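Local coordinates for protein beta-1,3-glucanosyltransferase (Rhizomucor miehei CAU432, PDB 4WTP) that is a beta-1,3-glucanosyltransferase of glycosyl hydrolase family 17, a single-chain enzyme built on a parallel beta/alpha barrel, at residues Pro142-Lys153 / Pro173-Asp181; Leu183-Glu192 / Thr202-Val210. All coordinates share one frame; numbering follows the deposited sequence.

Interaction 1. Residues Pro142-Lys153 / Pro173-Asp181; sequences PQSLANYIKQVK and PEVVVKELD
With CG anti to the backbone N (chi1 -176°) and every later torsion extended, Lys153 runs straight to the carboxylate of Asp181, while Val176 spreads two methyls against the helix that carries Lys153. The contact belongs to the outer layer of a beta/alpha barrel, where helix 142-156 packs on the short helical piece that starts at Glu174 and on the type I turn from Val177 to Leu180. Val176 is a knob set among Pro142, Leu145, Ala146 and Ile149: its CG2 lies 3.5 Å from Pro142 O, and its CG1 meets Ile149 CD1 at 3.8 Å. That same CD1 also touches Leu180 CD2, so one isoleucine tip serves both the helical piece and the turn. Close approach is possible at Ala146, whose lone methyl CB sits 3.3 Å from Val175 O. Glu179 CG lies 3.5 Å from Ala146 O, and the bend beyond it at chi2 (-52°) turns the carboxylate alongside the aliphatic part of Lys150. At the far end the Asp181 carboxylate is shared: OD2 accepts the backbone N-H of Val163 on the neighbouring strand, and Lys153 NZ reaches OD1 on its syn side, 2.9 Å away and 22° out of the carboxylate plane.

Interaction 2. Residues Leu183-Glu192 / Thr202-Val210; sequences LMMNAFPYWE and TLMSHYDQV
A histidine-carboxylate bond closes one end of an otherwise apolar contact: His206 NE2 gives its hydrogen to Glu192 OE1 across 2.6 Å, nearly straight at 174°. The oxygen lies almost in the imidazole plane, whereas the nitrogen meets the syn side of OE1 from 27° out of the carboxylate plane. Thr202 O lies over one ring face, and Tyr169 stacks on the ring as well, so the imidazole is held by its neighbours as well as by its bond. Deeper in, Met185 makes the largest single contribution to the packing. Its extended chain carries SD to 3.5 Å from Tyr207 N, and a bend at chi3 then turns CE to 3.7 Å from Leu203 CD1. Val210 CG2 flanks the sulfur, while its other methyl, CG1, meets Leu183 CD2 at 3.6 Å, the two side chains lying alongside but running opposite ways. Leu203 CD1 also reaches Ala187 CB, and Pro189 CG rests near Leu203 N and CB. These residues form the strand-to-helix half of a beta-alpha-beta unit: residues 202-210 run back at 147° to strand residues 183-186, whose strand lies between strands 163-167 and 219-223, and helix 240-256 packs against Leu203 and Pro189.

The two contacts illustrate how a beta/alpha barrel is packed at different depths. Interaction 1 is partly buried and joins two helical pieces of the outer layer; interaction 2 is a buried contact nearer the centre of the chain, fastening a barrel strand to its own following helix. They come in series, helix 174-177 and strand 182-186 following each other in the chain with a short turn between, and they touch where Val177 CG1 meets Leu183 CD1. Each pairs aliphatic packing with one charged or polar link at its end, but the chemistry differs: short valine, alanine and isoleucine groups beside a lysine-aspartate bridge in 142-153/173-181, a long methionine beside a histidine-glutamate bond in 183-192/202-210.

Interaction 1. Residues Pro142-Lys153 / Pro173-Asp181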
loop_
_atom_site.group_PDB
_atom_site.type_symbol
_atom_site.label_atom_id
_atom_site.label_comp_id
_atom_site.label_asym_id
_atom_site.label_seq_id
_atom_site.Cartn_x
_atom_site.Cartn_y
_atom_site.Cartn_z
ATOM N N PRO A 142 15.893 -13.477 6.227
ATOM C CA PRO A 142 14.777 -13.424 7.180
ATOM C C PRO A 142 15.135 -13.021 8.605
ATOM O O PRO A 142 14.444 -12.192 9.185
ATOM C CB PRO A 142 14.198 -14.845 7.111
ATOM C CG PRO A 142 14.473 -15.237 5.712
ATOM C CD PRO A 142 15.849 -14.726 5.438
ATOM N N GLN A 143 16.192 -13.593 9.184
ATOM C CA GLN A 143 16.508 -13.249 10.569
ATOM C C GLN A 143 16.882 -11.765 10.726
ATOM O O GLN A 143 16.489 -11.129 11.700
ATOM C CB GLN A 143 17.618 -14.142 11.157
ATOM C CG GLN A 143 17.921 -13.915 12.640
ATOM C CD GLN A 143 16.812 -14.433 13.517
ATOM O OE1 GLN A 143 16.405 -15.578 13.373
ATOM N NE2 GLN A 143 16.310 -13.597 14.419
ATOM N N SER A 144 17.666 -11.247 9.787
ATOM C CA SER A 144 18.036 -9.814 9.811
ATOM C C SER A 144 16.826 -8.890 9.689
ATOM O O SER A 144 16.729 -7.892 10.391
ATOM C CB SER A 144 19.060 -9.505 8.723
ATOM O OG SER A 144 20.271 -10.233 8.941
ATOM N N LEU A 145 15.877 -9.248 8.830
ATOM C CA LEU A 145 14.655 -8.490 8.754
ATOM C C LEU A 145 13.859 -8.573 10.055
ATOM O O LEU A 145 13.396 -7.557 10.579
ATOM C CB LEU A 145 13.817 -8.940 7.554
ATOM C CG LEU A 145 12.494 -8.190 7.426
ATOM C CD1 LEU A 145 12.714 -6.691 7.231
ATOM C CD2 LEU A 145 11.736 -8.778 6.246
ATOM N N ALA A 146 13.767 -9.782 10.603
ATOM C CA ALA A 146 13.064 -9.963 11.872
ATOM C C ALA A 146 13.674 -9.119 12.995
ATOM O O ALA A 146 12.957 -8.436 13.756
ATOM C CB ALA A 146 13.057 -11.424 12.275
ATOM N N ASN A 147 15.009 -9.140 13.091
ATOM C CA ASN A 147 15.699 -8.311 14.080
ATOM C C ASN A 147 15.428 -6.812 13.897
ATOM O O ASN A 147 15.244 -6.074 14.883
ATOM C CB ASN A 147 17.190 -8.599 14.011
ATOM C CG ASN A 147 17.524 -10.003 14.495
ATOM O OD1 ASN A 147 16.692 -10.679 15.115
ATOM N ND2 ASN A 147 18.731 -10.455 14.193
ATOM N N TYR A 148 15.403 -6.353 12.646
ATOM C CA TYR A 148 15.164 -4.954 12.369
ATOM C C TYR A 148 13.724 -4.588 12.781
ATOM O O TYR A 148 13.491 -3.535 13.407
ATOM C CB TYR A 148 15.377 -4.700 10.881
ATOM C CG TYR A 148 15.239 -3.266 10.457
ATOM C CD1 TYR A 148 16.225 -2.341 10.752
ATOM C CD2 TYR A 148 14.124 -2.832 9.754
ATOM C CE1 TYR A 148 16.123 -1.021 10.330
ATOM C CE2 TYR A 148 13.998 -1.514 9.355
ATOM C CZ TYR A 148 15.007 -0.618 9.631
ATOM O OH TYR A 148 14.866 0.671 9.209
ATOM N N ILE A 149 12.769 -5.460 12.453
ATOM C CA ILE A 149 11.382 -5.239 12.856
ATOM C C ILE A 149 11.262 -5.123 14.368
ATOM O O ILE A 149 10.560 -4.241 14.890
ATOM C CB ILE A 149 10.441 -6.347 12.307
ATOM C CG1 ILE A 149 10.429 -6.296 10.780
ATOM C CG2 ILE A 149 9.045 -6.221 12.931
ATOM C CD1 ILE A 149 9.890 -7.549 10.109
ATOM N N LYS A 150 11.933 -6.026 15.076
ATOM C CA LYS A 150 11.924 -5.999 16.536
ATOM C C LYS A 150 12.395 -4.620 17.049
ATOM O O LYS A 150 11.783 -4.037 17.961
ATOM C CB LYS A 150 12.823 -7.126 17.066
ATOM C CG LYS A 150 12.960 -7.219 18.580
ATOM C CD LYS A 150 13.533 -8.574 18.985
ATOM C CE LYS A 150 14.438 -9.190 17.915
ATOM N NZ LYS A 150 15.873 -8.810 18.035
ATOM N N GLN A 151 13.489 -4.109 16.478
ATOM C CA GLN A 151 14.030 -2.786 16.842
ATOM C C GLN A 151 13.060 -1.645 16.513
ATOM O O GLN A 151 12.878 -0.718 17.295
ATOM C CB GLN A 151 15.383 -2.555 16.169
ATOM C CG GLN A 151 16.475 -3.465 16.715
ATOM C CD GLN A 151 17.651 -3.646 15.767
ATOM O OE1 GLN A 151 17.661 -3.129 14.644
ATOM N NE2 GLN A 151 18.658 -4.388 16.219
ATOM N N VAL A 152 12.395 -1.710 15.362
ATOM C CA VAL A 152 11.403 -0.714 15.001
ATOM C C VAL A 152 10.193 -0.732 15.944
ATOM O O VAL A 152 9.711 0.331 16.392
ATOM C CB VAL A 152 10.974 -0.863 13.522
ATOM C CG1 VAL A 152 9.807 0.049 13.213
ATOM C CG2 VAL A 152 12.162 -0.571 12.606
ATOM N N LYS A 153 9.713 -1.933 16.257
ATOM C CA LYS A 153 8.600 -2.090 17.182
ATOM C C LYS A 153 8.877 -1.434 18.539
ATOM O O LYS A 153 7.999 -0.789 19.112
ATOM C CB LYS A 153 8.190 -3.567 17.351
ATOM C CG LYS A 153 6.972 -3.712 18.246
ATOM C CD LYS A 153 6.268 -5.054 18.129
ATOM C CE LYS A 153 5.103 -5.087 19.104
ATOM N NZ LYS A 153 4.522 -6.448 19.258
ATOM N N PRO A 173 8.143 -15.875 6.157
ATOM C CA PRO A 173 8.756 -16.935 6.971
ATOM C C PRO A 173 8.467 -16.692 8.448
ATOM O O PRO A 173 8.304 -15.542 8.893
ATOM C CB PRO A 173 10.241 -16.769 6.680
ATOM C CG PRO A 173 10.377 -15.304 6.359
ATOM C CD PRO A 173 9.151 -14.979 5.560
ATOM N N GLU A 174 8.479 -17.782 9.205
ATOM C CA GLU A 174 8.075 -17.777 10.579
ATOM C C GLU A 174 8.870 -16.793 11.427
ATOM O O GLU A 174 8.302 -16.132 12.285
ATOM C CB GLU A 174 8.185 -19.203 11.141
ATOM C CG GLU A 174 7.610 -19.343 12.522
ATOM C CD GLU A 174 7.664 -20.767 13.047
ATOM O OE1 GLU A 174 8.256 -21.661 12.400
ATOM O OE2 GLU A 174 7.116 -20.970 14.145
ATOM N N VAL A 175 10.183 -16.707 11.206
ATOM C CA VAL A 175 11.011 -15.844 12.049
ATOM C C VAL A 175 10.608 -14.382 11.915
ATOM O O VAL A 175 10.715 -13.614 12.870
ATOM C CB VAL A 175 12.516 -16.009 11.788
ATOM C CG1 VAL A 175 12.995 -17.347 12.327
ATOM C CG2 VAL A 175 12.867 -15.841 10.312
ATOM N N VAL A 176 10.154 -13.989 10.721
ATOM C CA VAL A 176 9.646 -12.634 10.497
ATOM C C VAL A 176 8.259 -12.447 11.112
ATOM O O VAL A 176 8.010 -11.489 11.853
ATOM C CB VAL A 176 9.630 -12.288 8.988
ATOM C CG1 VAL A 176 8.895 -10.981 8.724
ATOM C CG2 VAL A 176 11.058 -12.193 8.451
ATOM N N VAL A 177 7.376 -13.397 10.827
ATOM C CA VAL A 177 5.981 -13.249 11.253
ATOM C C VAL A 177 5.876 -13.186 12.793
ATOM O O VAL A 177 5.076 -12.429 13.336
ATOM C CB VAL A 177 5.115 -14.382 10.681
ATOM C CG1 VAL A 177 3.699 -14.288 11.220
ATOM C CG2 VAL A 177 5.058 -14.282 9.151
ATOM N N LYS A 178 6.771 -13.915 13.476
ATOM C CA LYS A 178 6.810 -13.828 14.949
ATOM C C LYS A 178 6.986 -12.400 15.496
ATOM O O LYS A 178 6.507 -12.091 16.592
ATOM C CB LYS A 178 7.928 -14.732 15.485
ATOM C CG LYS A 178 7.602 -16.207 15.421
ATOM C CD LYS A 178 8.654 -17.076 16.100
ATOM C CE LYS A 178 8.199 -18.524 16.120
ATOM N NZ LYS A 178 6.744 -18.626 16.428
ATOM N N GLU A 179 7.666 -11.533 14.741
ATOM C CA GLU A 179 7.942 -10.189 15.222
ATOM C C GLU A 179 6.837 -9.191 14.874
ATOM O O GLU A 179 6.863 -8.076 15.382
ATOM C CB GLU A 179 9.293 -9.689 14.699
ATOM C CG GLU A 179 10.493 -10.553 15.098
ATOM C CD GLU A 179 10.567 -10.835 16.599
ATOM O OE1 GLU A 179 10.278 -9.919 17.392
ATOM O OE2 GLU A 179 10.908 -11.975 16.997
ATOM N N LEU A 180 5.910 -9.584 13.989
ATOM C CA LEU A 180 4.922 -8.663 13.452
ATOM C C LEU A 180 3.721 -8.540 14.367
ATOM O O LEU A 180 3.374 -9.472 15.113
ATOM C CB LEU A 180 4.426 -9.196 12.106
ATOM C CG LEU A 180 5.440 -9.435 11.013
ATOM C CD1 LEU A 180 4.732 -9.891 9.735
ATOM C CD2 LEU A 180 6.230 -8.157 10.736
ATOM N N ASP A 181 3.023 -7.417 14.272
ATOM C CA ASP A 181 1.675 -7.331 14.809
ATOM C C ASP A 181 0.633 -7.833 13.793
ATOM O O ASP A 181 -0.338 -8.486 14.173
ATOM C CB ASP A 181 1.360 -5.899 15.235
ATOM C CG ASP A 181 2.222 -5.431 16.391
ATOM O OD1 ASP A 181 2.308 -6.176 17.386
ATOM O OD2 ASP A 181 2.818 -4.353 16.302
#

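Interaction 2. Residues Leu183-Glu192 / Thr202-Val210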
loop_
_atom_site.group_PDB
_atom_site.type_symbol
_atom_site.label_atom_id
_atom_site.label_comp_id
_atom_site.label_asym_id
_atom_site.label_seq_id
_atom_site.Cartn_x
_atom_site.Cartn_y
_atom_site.Cartn_z
ATOM N N LEU A 183 0.244 -8.881 9.189
ATOM C CA LEU A 183 0.893 -9.102 7.902
ATOM C C LEU A 183 0.180 -8.288 6.847
ATOM O O LEU A 183 -1.038 -8.088 6.937
ATOM C CB LEU A 183 0.786 -10.573 7.523
ATOM C CG LEU A 183 1.522 -11.643 8.335
ATOM C CD1 LEU A 183 0.933 -11.810 9.721
ATOM C CD2 LEU A 183 1.539 -12.958 7.594
ATOM N N MET A 184 0.916 -7.848 5.824
ATOM C CA MET A 184 0.255 -7.207 4.687
ATOM C C MET A 184 0.750 -7.814 3.381
ATOM O O MET A 184 1.956 -7.877 3.106
ATOM C CB MET A 184 0.501 -5.699 4.652
ATOM C CG MET A 184 0.104 -4.946 5.912
ATOM S SD MET A 184 -0.061 -3.094 5.703
ATOM C CE MET A 184 -1.773 -3.015 5.092
ATOM N N MET A 185 -0.180 -8.259 2.573
ATOM C CA MET A 185 0.125 -8.861 1.281
ATOM C C MET A 185 0.127 -7.894 0.110
ATOM O O MET A 185 -0.765 -7.127 -0.062
ATOM C CB MET A 185 -0.922 -9.927 0.998
ATOM C CG MET A 185 -0.661 -10.759 -0.277
ATOM S SD MET A 185 -1.926 -12.079 -0.708
ATOM C CE MET A 185 -3.393 -11.079 -1.216
ATOM N N ASN A 186 1.157 -8.015 -0.714
ATOM C CA ASN A 186 1.141 -7.354 -2.034
ATOM C C ASN A 186 0.884 -8.457 -3.028
ATOM O O ASN A 186 1.618 -9.463 -3.035
ATOM C CB ASN A 186 2.512 -6.781 -2.387
ATOM C CG ASN A 186 2.987 -5.681 -1.462
ATOM O OD1 ASN A 186 2.227 -5.025 -0.772
ATOM N ND2 ASN A 186 4.282 -5.431 -1.515
ATOM N N ALA A 187 -0.115 -8.305 -3.887
ATOM C CA ALA A 187 -0.366 -9.333 -4.904
ATOM C C ALA A 187 -1.010 -8.690 -6.102
ATOM O O ALA A 187 -2.009 -7.969 -5.957
ATOM C CB ALA A 187 -1.273 -10.433 -4.347
ATOM N N PHE A 188 -0.510 -9.008 -7.289
ATOM C CA PHE A 188 -1.085 -8.531 -8.532
ATOM C C PHE A 188 -1.280 -9.673 -9.504
ATOM O O PHE A 188 -0.349 -10.013 -10.262
ATOM C CB PHE A 188 -0.159 -7.513 -9.187
ATOM C CG PHE A 188 -0.053 -6.209 -8.431
ATOM C CD1 PHE A 188 0.862 -6.084 -7.370
ATOM C CD2 PHE A 188 -0.835 -5.096 -8.798
ATOM C CE1 PHE A 188 0.975 -4.889 -6.671
ATOM C CE2 PHE A 188 -0.707 -3.887 -8.105
ATOM C CZ PHE A 188 0.188 -3.799 -7.043
ATOM N N PRO A 189 -2.497 -10.237 -9.549
ATOM C CA PRO A 189 -2.801 -11.230 -10.565
ATOM C C PRO A 189 -2.442 -10.792 -12.003
ATOM O O PRO A 189 -2.092 -11.646 -12.837
ATOM C CB PRO A 189 -4.294 -11.457 -10.365
ATOM C CG PRO A 189 -4.461 -11.321 -8.866
ATOM C CD PRO A 189 -3.542 -10.183 -8.503
ATOM N N TYR A 190 -2.544 -9.505 -12.308
ATOM C CA TYR A 190 -2.145 -8.999 -13.594
ATOM C C TYR A 190 -0.738 -9.447 -13.979
ATOM O O TYR A 190 -0.465 -9.861 -15.115
ATOM C CB TYR A 190 -2.199 -7.455 -13.590
ATOM C CG TYR A 190 -1.802 -6.916 -14.926
ATOM C CD1 TYR A 190 -2.771 -6.763 -15.935
ATOM C CD2 TYR A 190 -0.487 -6.576 -15.237
ATOM C CE1 TYR A 190 -2.417 -6.319 -17.200
ATOM C CE2 TYR A 190 -0.140 -6.127 -16.495
ATOM C CZ TYR A 190 -1.106 -5.997 -17.484
ATOM O OH TYR A 190 -0.756 -5.558 -18.737
ATOM N N TRP A 191 0.185 -9.333 -13.035
ATOM C CA TRP A 191 1.568 -9.705 -13.314
ATOM C C TRP A 191 1.813 -11.219 -13.315
ATOM O O TRP A 191 2.926 -11.673 -13.632
ATOM C CB TRP A 191 2.497 -9.018 -12.298
ATOM C CG TRP A 191 2.550 -7.530 -12.422
ATOM C CD1 TRP A 191 2.257 -6.585 -11.452
ATOM C CD2 TRP A 191 2.952 -6.779 -13.588
ATOM N NE1 TRP A 191 2.444 -5.315 -11.937
ATOM C CE2 TRP A 191 2.879 -5.373 -13.222
ATOM C CE3 TRP A 191 3.379 -7.123 -14.848
ATOM C CZ2 TRP A 191 3.210 -4.376 -14.110
ATOM C CZ3 TRP A 191 3.701 -6.113 -15.748
ATOM C CH2 TRP A 191 3.625 -4.765 -15.385
ATOM N N GLU A 192 0.775 -11.982 -13.004
ATOM C CA GLU A 192 0.783 -13.433 -13.050
ATOM C C GLU A 192 0.086 -13.920 -14.329
ATOM O O GLU A 192 -0.026 -15.124 -14.567
ATOM C CB GLU A 192 0.107 -14.017 -11.807
ATOM C CG GLU A 192 0.665 -13.501 -10.474
ATOM C CD GLU A 192 -0.319 -13.737 -9.319
ATOM O OE1 GLU A 192 -0.881 -14.853 -9.248
ATOM O OE2 GLU A 192 -0.568 -12.826 -8.469
ATOM N N THR A 202 -8.233 -15.187 -7.657
ATOM C CA THR A 202 -6.821 -15.553 -7.444
ATOM C C THR A 202 -6.251 -14.712 -6.306
ATOM O O THR A 202 -5.475 -15.224 -5.502
ATOM C CB THR A 202 -6.005 -15.288 -8.720
ATOM O OG1 THR A 202 -6.459 -16.169 -9.746
ATOM C CG2 THR A 202 -4.503 -15.508 -8.521
ATOM N N LEU A 203 -6.598 -13.418 -6.233
ATOM C CA LEU A 203 -6.145 -12.569 -5.138
ATOM C C LEU A 203 -6.549 -13.212 -3.806
ATOM O O LEU A 203 -5.767 -13.273 -2.880
ATOM C CB LEU A 203 -6.798 -11.192 -5.254
ATOM C CG LEU A 203 -6.446 -10.248 -4.100
ATOM C CD1 LEU A 203 -5.007 -9.777 -4.265
ATOM C CD2 LEU A 203 -7.366 -9.044 -4.095
ATOM N N MET A 204 -7.779 -13.701 -3.718
ATOM C CA MET A 204 -8.266 -14.297 -2.485
ATOM C C MET A 204 -7.556 -15.609 -2.140
ATOM O O MET A 204 -7.292 -15.886 -0.959
ATOM C CB MET A 204 -9.792 -14.480 -2.539
ATOM C CG MET A 204 -10.595 -13.192 -2.356
ATOM S SD MET A 204 -10.375 -12.374 -0.754
ATOM C CE MET A 204 -9.961 -13.746 0.310
ATOM N N SER A 205 -7.254 -16.407 -3.153
ATOM C CA SER A 205 -6.470 -17.625 -2.939
ATOM C C SER A 205 -5.095 -17.298 -2.369
ATOM O O SER A 205 -4.601 -17.967 -1.450
ATOM C CB SER A 205 -6.339 -18.419 -4.229
ATOM O OG SER A 205 -7.547 -19.095 -4.479
ATOM N N HIS A 206 -4.465 -16.260 -2.901
ATOM C CA HIS A 206 -3.159 -15.829 -2.403
ATOM C C HIS A 206 -3.289 -15.308 -0.981
ATOM O O HIS A 206 -2.441 -15.636 -0.125
ATOM C CB HIS A 206 -2.545 -14.773 -3.316
ATOM C CG HIS A 206 -2.160 -15.282 -4.666
ATOM N ND1 HIS A 206 -2.095 -16.596 -4.967
ATOM C CD2 HIS A 206 -1.774 -14.599 -5.801
ATOM C CE1 HIS A 206 -1.694 -16.737 -6.251
ATOM N NE2 HIS A 206 -1.511 -15.515 -6.761
ATOM N N TYR A 207 -4.380 -14.581 -0.690
ATOM C CA TYR A 207 -4.636 -14.134 0.666
ATOM C C TYR A 207 -4.682 -15.316 1.626
ATOM O O TYR A 207 -4.105 -15.258 2.695
ATOM C CB TYR A 207 -5.949 -13.342 0.702
ATOM C CG TYR A 207 -6.370 -12.907 2.072
ATOM C CD1 TYR A 207 -5.843 -11.741 2.623
ATOM C CD2 TYR A 207 -7.258 -13.680 2.842
ATOM C CE1 TYR A 207 -6.188 -11.334 3.885
ATOM C CE2 TYR A 207 -7.601 -13.273 4.128
ATOM C CZ TYR A 207 -7.072 -12.083 4.637
ATOM O OH TYR A 207 -7.375 -11.650 5.922
ATOM N N ASP A 208 -5.342 -16.391 1.216
ATOM C CA ASP A 208 -5.461 -17.550 2.109
ATOM C C ASP A 208 -4.106 -18.190 2.374
ATOM O O ASP A 208 -3.894 -18.730 3.458
ATOM C CB ASP A 208 -6.439 -18.572 1.534
ATOM C CG ASP A 208 -7.880 -18.113 1.627
ATOM O OD1 ASP A 208 -8.167 -17.194 2.433
ATOM O OD2 ASP A 208 -8.717 -18.705 0.923
ATOM N N GLN A 209 -3.192 -18.133 1.409
ATOM C CA GLN A 209 -1.824 -18.620 1.648
ATOM C C GLN A 209 -1.106 -17.772 2.699
ATOM O O GLN A 209 -0.339 -18.284 3.509
ATOM C CB GLN A 209 -1.004 -18.649 0.355
ATOM C CG GLN A 209 -1.551 -19.631 -0.666
ATOM C CD GLN A 209 -1.277 -21.075 -0.283
ATOM O OE1 GLN A 209 -0.309 -21.371 0.428
ATOM N NE2 GLN A 209 -2.130 -21.983 -0.745
ATOM N N VAL A 210 -1.353 -16.466 2.702
ATOM C CA VAL A 210 -0.759 -15.616 3.716
ATOM C C VAL A 210 -1.387 -15.917 5.075
ATOM O O VAL A 210 -0.685 -15.958 6.096
ATOM C CB VAL A 210 -0.845 -14.124 3.368
ATOM C CG1 VAL A 210 -0.199 -13.272 4.466
ATOM C CG2 VAL A 210 -0.144 -13.865 2.057
#